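Local coordinates for protein GH18 chiitnase (Pseudoalteromonas aurantia, PDB 6K7Z) that probably hydrolyses internal linkages of chitin chains, acting as an endochitinase of glycoside hydrolase family 18 on a TIM-barrel scaffold, at residues V64-G69 against Q108-D113; V72-G77 against A101-N106. All blocks are in the same frame, centred on the assembly; numbering follows the deposited sequence.

Interaction 1: residues V64-G69 against Q108-D113; sequences VMQHKG and QLDGVD
Gln-66 reaches from the last turn of helix 56-67 to the loop that leads into strand 111-115, and its amide NE2 makes both direct hydrogen bonds of the contact. One goes to the backbone O of Gln-108, with NE2 and O 2.9 Å apart; it is almost straight at the hydrogen (175°) and lies in the carbonyl plane. The other ends on Asp-110, where NE2 of Gln-66 lies 2.9 Å from OD2 and meets it from above the carboxylate plane, 49° out of it. Both acceptors lie close to the amide plane, so the two N-H groups fix its rotation. The oxygen side is held too: a water donates to OE1 of Gln-66 at 2.7 Å and, in a longer bond, to O of Gln-108. With CG anti to the carbonyl carbon (chi1 -77°), the extended chain carries the amide across to the loop. An alanine here is likely to leave the Gln-108 carbonyl without its amide donor and Asp-110 OD2 with one donor fewer. The acceptor loop starts at a Schellman motif, in which Gln-108, with positive phi, ends helix 93-106. Asp-110 OD2 also accepts a hydrogen bond from the backbone N of Val-72, so the contact ties helix 56-67 to the entry of strand 111-115 and, through that carboxylate, to the neighbouring parallel strand 71-77.

Interaction 2: residues V72-G77 against A101-N106; sequences VLISFG and ASFVKN
Ile-74 lays its CG1 branch against the CD1 and CE1 carbons of the Phe-103 ring, with CG1 and CE1 3.7 Å apart. The approach to the ring is oblique, and the two side chains cross at about a right angle. The end of the branch keeps to the same ring carbon: CD1 of Ile-74 is 3.9 Å from CE1 of Phe-103. Ile-74 divides its surface between two neighbours on the helix, because its other branch, CG2, meets CG2 of Val-104 at 3.9 Å while also coming within 4.0 Å of CD1 of Phe-103. The torsions account for this division: CG1 of Ile-74 stands anti to its backbone N (chi1 -175°), leaving CG2 between N and the carbonyl carbon. On the helix, Phe-103 likewise holds CG anti to N (chi1 -175°), which brings the ring out to the strand. The nearest backbones are those of Ile-74 and Val-104, whose CA atoms are 7.2 Å apart. The connection from strand 71-77 to the adjacent parallel strand 111-115 is a beta-alpha-beta crossover that also includes helix 83-89, and this contact packs its second helix, 93-106, on the first strand; Leu-109 and Val-112 border the same cluster. Every cross-segment contact is between carbons, with no hydrogen bond among them, which implies that, between these two segments, apolar burial rather than directed polar bonds joins helix to strand.

In the fold
Interactions 1 and 2 have centres about 10 Å apart and share the boundary between strands 71-77 and 111-115; along the chain, interaction 2 is nested within the loop that interaction 1 closes. They meet directly where Val-112 CG2 packs 3.4 Å from Val-104 CG2, and Asp-113 O to Phe-76 N, at 2.7 Å, is a probable strand-to-strand hydrogen bond. Asp-110 and Asp-113 are the first two aspartates of a sequence matching the DGxDxDxE signature that carries the catalytic glutamate in this family. Asp-110 OD2 lies 12.8 Å from Asp-113 CG, so interaction 1 sits at the start of the strand, away from the Asp-113 carboxylate, which bonds Ser-75 and Tyr-7 inside the barrel.

Interaction 1: residues V64-G69 against Q108-D113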
ATOM      1  N   VAL A  64      -6.626  -5.694  19.306  1.00 16.82           N
ATOM      2  CA  VAL A  64      -7.498  -4.598  19.704  1.00 17.89           C
ATOM      3  C   VAL A  64      -8.047  -3.877  18.481  1.00 19.70           C
ATOM      4  O   VAL A  64      -9.239  -3.546  18.420  1.00 18.86           O
ATOM      5  CB  VAL A  64      -6.743  -3.637  20.637  1.00 17.10           C
ATOM      6  CG1 VAL A  64      -7.573  -2.392  20.896  1.00 14.60           C
ATOM      7  CG2 VAL A  64      -6.393  -4.345  21.953  1.00 17.95           C
ATOM      8  N   MET A  65      -7.186  -3.613  17.493  1.00 15.06           N
ATOM      9  CA  MET A  65      -7.646  -3.000  16.250  1.00 17.62           C
ATOM     10  C   MET A  65      -8.712  -3.856  15.580  1.00 19.20           C
ATOM     11  O   MET A  65      -9.761  -3.353  15.156  1.00 20.22           O
ATOM     12  CB  MET A  65      -6.463  -2.778  15.304  1.00 15.92           C
ATOM     13  CG  MET A  65      -5.571  -1.596  15.684  1.00 14.88           C
ATOM     14  SD  MET A  65      -4.356  -1.199  14.387  1.00 16.14           S
ATOM     15  CE  MET A  65      -3.128  -2.473  14.691  1.00 15.85           C
ATOM     16  N   GLN A  66      -8.457  -5.161  15.480  1.00 19.51           N
ATOM     17  CA  GLN A  66      -9.417  -6.070  14.865  1.00 20.87           C
ATOM     18  C   GLN A  66     -10.722  -6.125  15.652  1.00 24.68           C
ATOM     19  O   GLN A  66     -11.803  -6.209  15.057  1.00 28.25           O
ATOM     20  CB  GLN A  66      -8.796  -7.455  14.724  1.00 20.82           C
ATOM     21  CG  GLN A  66      -7.821  -7.516  13.554  1.00 22.34           C
ATOM     22  CD  GLN A  66      -6.998  -8.777  13.527  1.00 18.58           C
ATOM     23  OE1 GLN A  66      -6.824  -9.443  14.549  1.00 23.91           O
ATOM     24  NE2 GLN A  66      -6.468  -9.109  12.357  1.00 16.50           N
ATOM     25  N   HIS A  67     -10.665  -6.019  16.972  1.00 23.30           N
ATOM     26  CA  HIS A  67     -11.901  -5.992  17.811  1.00 27.72           C
ATOM     27  C   HIS A  67     -12.715  -4.777  17.434  1.00 27.82           C
ATOM     28  O   HIS A  67     -13.900  -4.773  17.566  1.00 29.49           O
ATOM     29  CB  HIS A  67     -11.554  -5.929  19.312  1.00 29.80           C
ATOM     30  CG  HIS A  67     -12.719  -5.815  20.272  1.00 36.76           C
ATOM     31  ND1 HIS A  67     -13.700  -6.776  20.404  1.00 42.07           N
ATOM     32  CD2 HIS A  67     -12.960  -4.919  21.256  1.00 37.54           C
ATOM     33  CE1 HIS A  67     -14.545  -6.416  21.344  1.00 38.51           C
ATOM     34  NE2 HIS A  67     -14.109  -5.299  21.888  1.00 39.23           N
ATOM     35  N   LYS A  68     -12.045  -3.749  16.963  1.00 27.43           N
ATOM     36  CA  LYS A  68     -12.690  -2.539  16.569  1.00 27.08           C
ATOM     37  C   LYS A  68     -13.221  -2.629  15.148  1.00 27.93           C
ATOM     38  O   LYS A  68     -13.860  -1.714  14.701  1.00 30.86           O
ATOM     39  CB  LYS A  68     -11.764  -1.333  16.675  1.00 25.50           C
ATOM     40  CG  LYS A  68     -11.296  -0.897  18.045  1.00 24.00           C
ATOM     41  CD  LYS A  68     -12.340  -0.059  18.715  1.00 31.00           C
ATOM     42  CE  LYS A  68     -11.932   0.245  20.124  1.00 31.45           C
ATOM     43  NZ  LYS A  68     -12.934   1.172  20.689  1.00 41.19           N
ATOM     44  N   GLY A  69     -12.947  -3.696  14.449  1.00 24.15           N
ATOM     45  CA  GLY A  69     -13.396  -3.823  13.096  1.00 25.35           C
ATOM     46  C   GLY A  69     -12.441  -3.196  12.087  1.00 23.63           C
ATOM     47  O   GLY A  69     -12.791  -2.986  10.958  1.00 23.68           O
ATOM     48  N   GLN A 108      -2.552 -14.187  12.196  1.00 19.47           N
ATOM     49  CA  GLN A 108      -3.956 -13.777  12.272  1.00 17.93           C
ATOM     50  C   GLN A 108      -4.171 -12.374  11.708  1.00 16.81           C
ATOM     51  O   GLN A 108      -4.868 -11.547  12.293  1.00 16.23           O
ATOM     52  CB  GLN A 108      -4.482 -13.877  13.708  1.00 22.07           C
ATOM     53  CG  GLN A 108      -4.590 -15.312  14.219  1.00 26.34           C
ATOM     54  CD  GLN A 108      -3.256 -15.878  14.662  1.00 28.31           C
ATOM     55  OE1 GLN A 108      -2.399 -15.154  15.172  1.00 33.99           O
ATOM     56  NE2 GLN A 108      -3.074 -17.183  14.475  1.00 31.98           N
ATOM     57  N   LEU A 109      -3.564 -12.100  10.561  1.00 16.29           N
ATOM     58  CA  LEU A 109      -3.729 -10.806   9.913  1.00 14.81           C
ATOM     59  C   LEU A 109      -4.866 -10.861   8.900  1.00 18.30           C
ATOM     60  O   LEU A 109      -5.399 -11.928   8.577  1.00 17.66           O
ATOM     61  CB  LEU A 109      -2.432 -10.382   9.233  1.00 14.48           C
ATOM     62  CG  LEU A 109      -1.245 -10.297  10.185  1.00 15.68           C
ATOM     63  CD1 LEU A 109       0.008  -9.835   9.461  1.00 15.03           C
ATOM     64  CD2 LEU A 109      -1.574  -9.371  11.369  1.00 16.87           C
ATOM     65  N   ASP A 110      -5.232  -9.694   8.372  1.00 14.43           N
ATOM     66  CA  ASP A 110      -6.350  -9.629   7.445  1.00 13.26           C
ATOM     67  C   ASP A 110      -5.928  -9.671   5.987  1.00 16.47           C
ATOM     68  O   ASP A 110      -6.794  -9.590   5.112  1.00 16.22           O
ATOM     69  CB  ASP A 110      -7.191  -8.382   7.724  1.00 17.71           C
ATOM     70  CG  ASP A 110      -7.820  -8.428   9.098  1.00 19.97           C
ATOM     71  OD1 ASP A 110      -8.752  -9.246   9.292  1.00 19.92           O
ATOM     72  OD2 ASP A 110      -7.366  -7.679   9.989  1.00 15.50           O
ATOM     73  N   GLY A 111      -4.635  -9.823   5.696  1.00 15.94           N
ATOM     74  CA  GLY A 111      -4.204  -9.866   4.316  1.00 14.36           C
ATOM     75  C   GLY A 111      -2.861  -9.186   4.124  1.00 13.55           C
ATOM     76  O   GLY A 111      -2.086  -9.019   5.066  1.00 13.34           O
ATOM     77  N   VAL A 112      -2.590  -8.818   2.872  1.00 15.53           N
ATOM     78  CA  VAL A 112      -1.271  -8.372   2.440  1.00 14.38           C
ATOM     79  C   VAL A 112      -1.418  -7.105   1.620  1.00 12.09           C
ATOM     80  O   VAL A 112      -2.317  -6.994   0.781  1.00 13.60           O
ATOM     81  CB  VAL A 112      -0.534  -9.433   1.599  1.00 13.07           C
ATOM     82  CG1 VAL A 112       0.853  -8.930   1.192  1.00 14.24           C
ATOM     83  CG2 VAL A 112      -0.401 -10.719   2.353  1.00 19.42           C
ATOM     84  N   ASP A 113      -0.510  -6.169   1.843  1.00 10.05           N
ATOM     85  CA  ASP A 113      -0.300  -5.026   0.974  1.00 10.08           C
ATOM     86  C   ASP A 113       1.001  -5.258   0.218  1.00 10.85           C
ATOM     87  O   ASP A 113       2.032  -5.525   0.833  1.00 11.23           O
ATOM     88  CB  ASP A 113      -0.221  -3.741   1.801  1.00  8.83           C
ATOM     89  CG  ASP A 113       0.070  -2.510   0.965  1.00 10.61           C
ATOM     90  OD1 ASP A 113      -0.781  -2.113   0.135  1.00 10.99           O
ATOM     91  OD2 ASP A 113       1.150  -1.905   1.166  1.00 11.33           O
TER
HETATM   92  O   HOH W   1      -4.786 -10.886  15.437  1.00 23.31           O

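Interaction 2: residues V72-G77 against A101-N106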
ATOM      1  N   VAL A  72      -5.917  -5.247   9.474  1.00 13.97           N
ATOM      2  CA  VAL A  72      -4.482  -5.123   9.668  1.00 13.82           C
ATOM      3  C   VAL A  72      -3.821  -6.021   8.644  1.00 11.86           C
ATOM      4  O   VAL A  72      -4.045  -7.240   8.647  1.00 12.57           O
ATOM      5  CB  VAL A  72      -4.057  -5.520  11.088  1.00 13.42           C
ATOM      6  CG1 VAL A  72      -2.577  -5.246  11.284  1.00 11.42           C
ATOM      7  CG2 VAL A  72      -4.899  -4.782  12.131  1.00 13.47           C
ATOM      8  N   LEU A  73      -3.011  -5.426   7.777  1.00 11.11           N
ATOM      9  CA  LEU A  73      -2.294  -6.141   6.733  1.00 11.41           C
ATOM     10  C   LEU A  73      -0.802  -6.101   7.022  1.00 12.07           C
ATOM     11  O   LEU A  73      -0.307  -5.187   7.695  1.00 11.22           O
ATOM     12  CB  LEU A  73      -2.533  -5.526   5.349  1.00 10.67           C
ATOM     13  CG  LEU A  73      -3.962  -5.168   4.943  1.00 12.81           C
ATOM     14  CD1 LEU A  73      -3.988  -4.764   3.474  1.00 10.55           C
ATOM     15  CD2 LEU A  73      -4.916  -6.315   5.191  1.00 12.93           C
ATOM     16  N   ILE A  74      -0.087  -7.076   6.492  1.00 10.13           N
ATOM     17  CA  ILE A  74       1.363  -6.990   6.429  1.00 10.10           C
ATOM     18  C   ILE A  74       1.725  -6.427   5.063  1.00 11.13           C
ATOM     19  O   ILE A  74       1.190  -6.862   4.033  1.00 11.65           O
ATOM     20  CB  ILE A  74       2.027  -8.358   6.696  1.00 13.05           C
ATOM     21  CG1 ILE A  74       3.549  -8.212   6.753  1.00 12.07           C
ATOM     22  CG2 ILE A  74       1.601  -9.438   5.676  1.00 13.41           C
ATOM     23  CD1 ILE A  74       4.038  -7.378   7.935  1.00 11.95           C
ATOM     24  N   SER A  75       2.569  -5.399   5.048  1.00  9.48           N
ATOM     25  CA  SER A  75       3.030  -4.829   3.794  1.00  7.67           C
ATOM     26  C   SER A  75       4.326  -5.521   3.398  1.00 11.45           C
ATOM     27  O   SER A  75       5.311  -5.492   4.148  1.00  9.44           O
ATOM     28  CB  SER A  75       3.234  -3.322   3.899  1.00  9.20           C
ATOM     29  OG  SER A  75       3.513  -2.787   2.621  1.00 13.01           O
ATOM     30  N   PHE A  76       4.317  -6.126   2.214  1.00 10.94           N
ATOM     31  CA  PHE A  76       5.465  -6.831   1.674  1.00 12.95           C
ATOM     32  C   PHE A  76       6.169  -5.946   0.659  1.00 14.58           C
ATOM     33  O   PHE A  76       5.537  -5.437  -0.277  1.00 11.47           O
ATOM     34  CB  PHE A  76       5.035  -8.129   1.002  1.00 14.15           C
ATOM     35  CG  PHE A  76       6.143  -8.799   0.254  1.00 15.69           C
ATOM     36  CD1 PHE A  76       7.215  -9.348   0.944  1.00 16.24           C
ATOM     37  CD2 PHE A  76       6.125  -8.856  -1.128  1.00 16.17           C
ATOM     38  CE1 PHE A  76       8.247  -9.959   0.253  1.00 20.81           C
ATOM     39  CE2 PHE A  76       7.151  -9.475  -1.828  1.00 18.70           C
ATOM     40  CZ  PHE A  76       8.214 -10.024  -1.136  1.00 15.55           C
ATOM     41  N   GLY A  77       7.473  -5.770   0.838  1.00 13.54           N
ATOM     42  CA  GLY A  77       8.228  -4.970  -0.106  1.00 14.72           C
ATOM     43  C   GLY A  77       8.797  -3.713   0.517  1.00 14.75           C
ATOM     44  O   GLY A  77       9.617  -3.785   1.437  1.00 14.60           O
ATOM     45  N   ALA A 101       1.127 -16.051   2.512  1.00 16.74           N
ATOM     46  CA  ALA A 101      -0.147 -16.526   3.046  1.00 17.29           C
ATOM     47  C   ALA A 101       0.033 -17.151   4.420  1.00 17.97           C
ATOM     48  O   ALA A 101      -0.763 -16.901   5.333  1.00 18.38           O
ATOM     49  CB  ALA A 101      -0.789 -17.527   2.080  1.00 19.23           C
ATOM     50  N   SER A 102       1.083 -17.953   4.591  1.00 17.20           N
ATOM     51  CA  SER A 102       1.363 -18.525   5.903  1.00 18.88           C
ATOM     52  C   SER A 102       1.620 -17.436   6.934  1.00 19.90           C
ATOM     53  O   SER A 102       1.098 -17.498   8.054  1.00 18.59           O
ATOM     54  CB  SER A 102       2.549 -19.482   5.814  1.00 18.86           C
ATOM     55  OG  SER A 102       2.199 -20.608   5.035  1.00 20.01           O
ATOM     56  N   PHE A 103       2.408 -16.419   6.575  1.00 17.50           N
ATOM     57  CA  PHE A 103       2.659 -15.346   7.531  1.00 18.00           C
ATOM     58  C   PHE A 103       1.361 -14.673   7.945  1.00 14.76           C
ATOM     59  O   PHE A 103       1.151 -14.393   9.131  1.00 17.97           O
ATOM     60  CB  PHE A 103       3.620 -14.312   6.955  1.00 18.31           C
ATOM     61  CG  PHE A 103       4.009 -13.252   7.948  1.00 16.45           C
ATOM     62  CD1 PHE A 103       3.243 -12.098   8.097  1.00 16.76           C
ATOM     63  CD2 PHE A 103       5.136 -13.410   8.736  1.00 17.92           C
ATOM     64  CE1 PHE A 103       3.593 -11.120   9.037  1.00 17.09           C
ATOM     65  CE2 PHE A 103       5.495 -12.440   9.661  1.00 17.73           C
ATOM     66  CZ  PHE A 103       4.715 -11.293   9.811  1.00 20.53           C
ATOM     67  N   VAL A 104       0.473 -14.420   6.984  1.00 13.85           N
ATOM     68  CA  VAL A 104      -0.816 -13.801   7.296  1.00 17.34           C
ATOM     69  C   VAL A 104      -1.623 -14.688   8.241  1.00 19.00           C
ATOM     70  O   VAL A 104      -2.193 -14.215   9.233  1.00 16.95           O
ATOM     71  CB  VAL A 104      -1.591 -13.507   6.000  1.00 16.78           C
ATOM     72  CG1 VAL A 104      -3.041 -13.139   6.308  1.00 14.09           C
ATOM     73  CG2 VAL A 104      -0.904 -12.398   5.242  1.00 14.81           C
ATOM     74  N   LYS A 105      -1.701 -15.985   7.937  1.00 18.57           N
ATOM     75  CA  LYS A 105      -2.558 -16.856   8.735  1.00 19.75           C
ATOM     76  C   LYS A 105      -1.955 -17.130  10.105  1.00 20.71           C
ATOM     77  O   LYS A 105      -2.668 -17.108  11.115  1.00 22.32           O
ATOM     78  CB  LYS A 105      -2.821 -18.159   7.989  1.00 19.41           C
ATOM     79  CG  LYS A 105      -3.673 -17.982   6.744  1.00 23.78           C
ATOM     80  CD  LYS A 105      -3.992 -19.328   6.105  1.00 25.99           C
ATOM     81  CE  LYS A 105      -4.957 -19.176   4.939  1.00 27.59           C
ATOM     82  NZ  LYS A 105      -5.210 -20.491   4.271  1.00 31.58           N
ATOM     83  N   ASN A 106      -0.648 -17.396  10.160  1.00 19.58           N
ATOM     84  CA  ASN A 106       0.005 -17.687  11.434  1.00 20.50           C
ATOM     85  C   ASN A 106       0.003 -16.494  12.375  1.00 22.39           C
ATOM     86  O   ASN A 106       0.087 -16.683  13.591  1.00 24.73           O
ATOM     87  CB  ASN A 106       1.444 -18.143  11.212  1.00 22.35           C
ATOM     88  CG  ASN A 106       1.531 -19.449  10.434  1.00 27.81           C
ATOM     89  OD1 ASN A 106       0.642 -20.305  10.523  1.00 28.39           O
ATOM     90  ND2 ASN A 106       2.602 -19.606   9.664  1.00 25.71           N
TER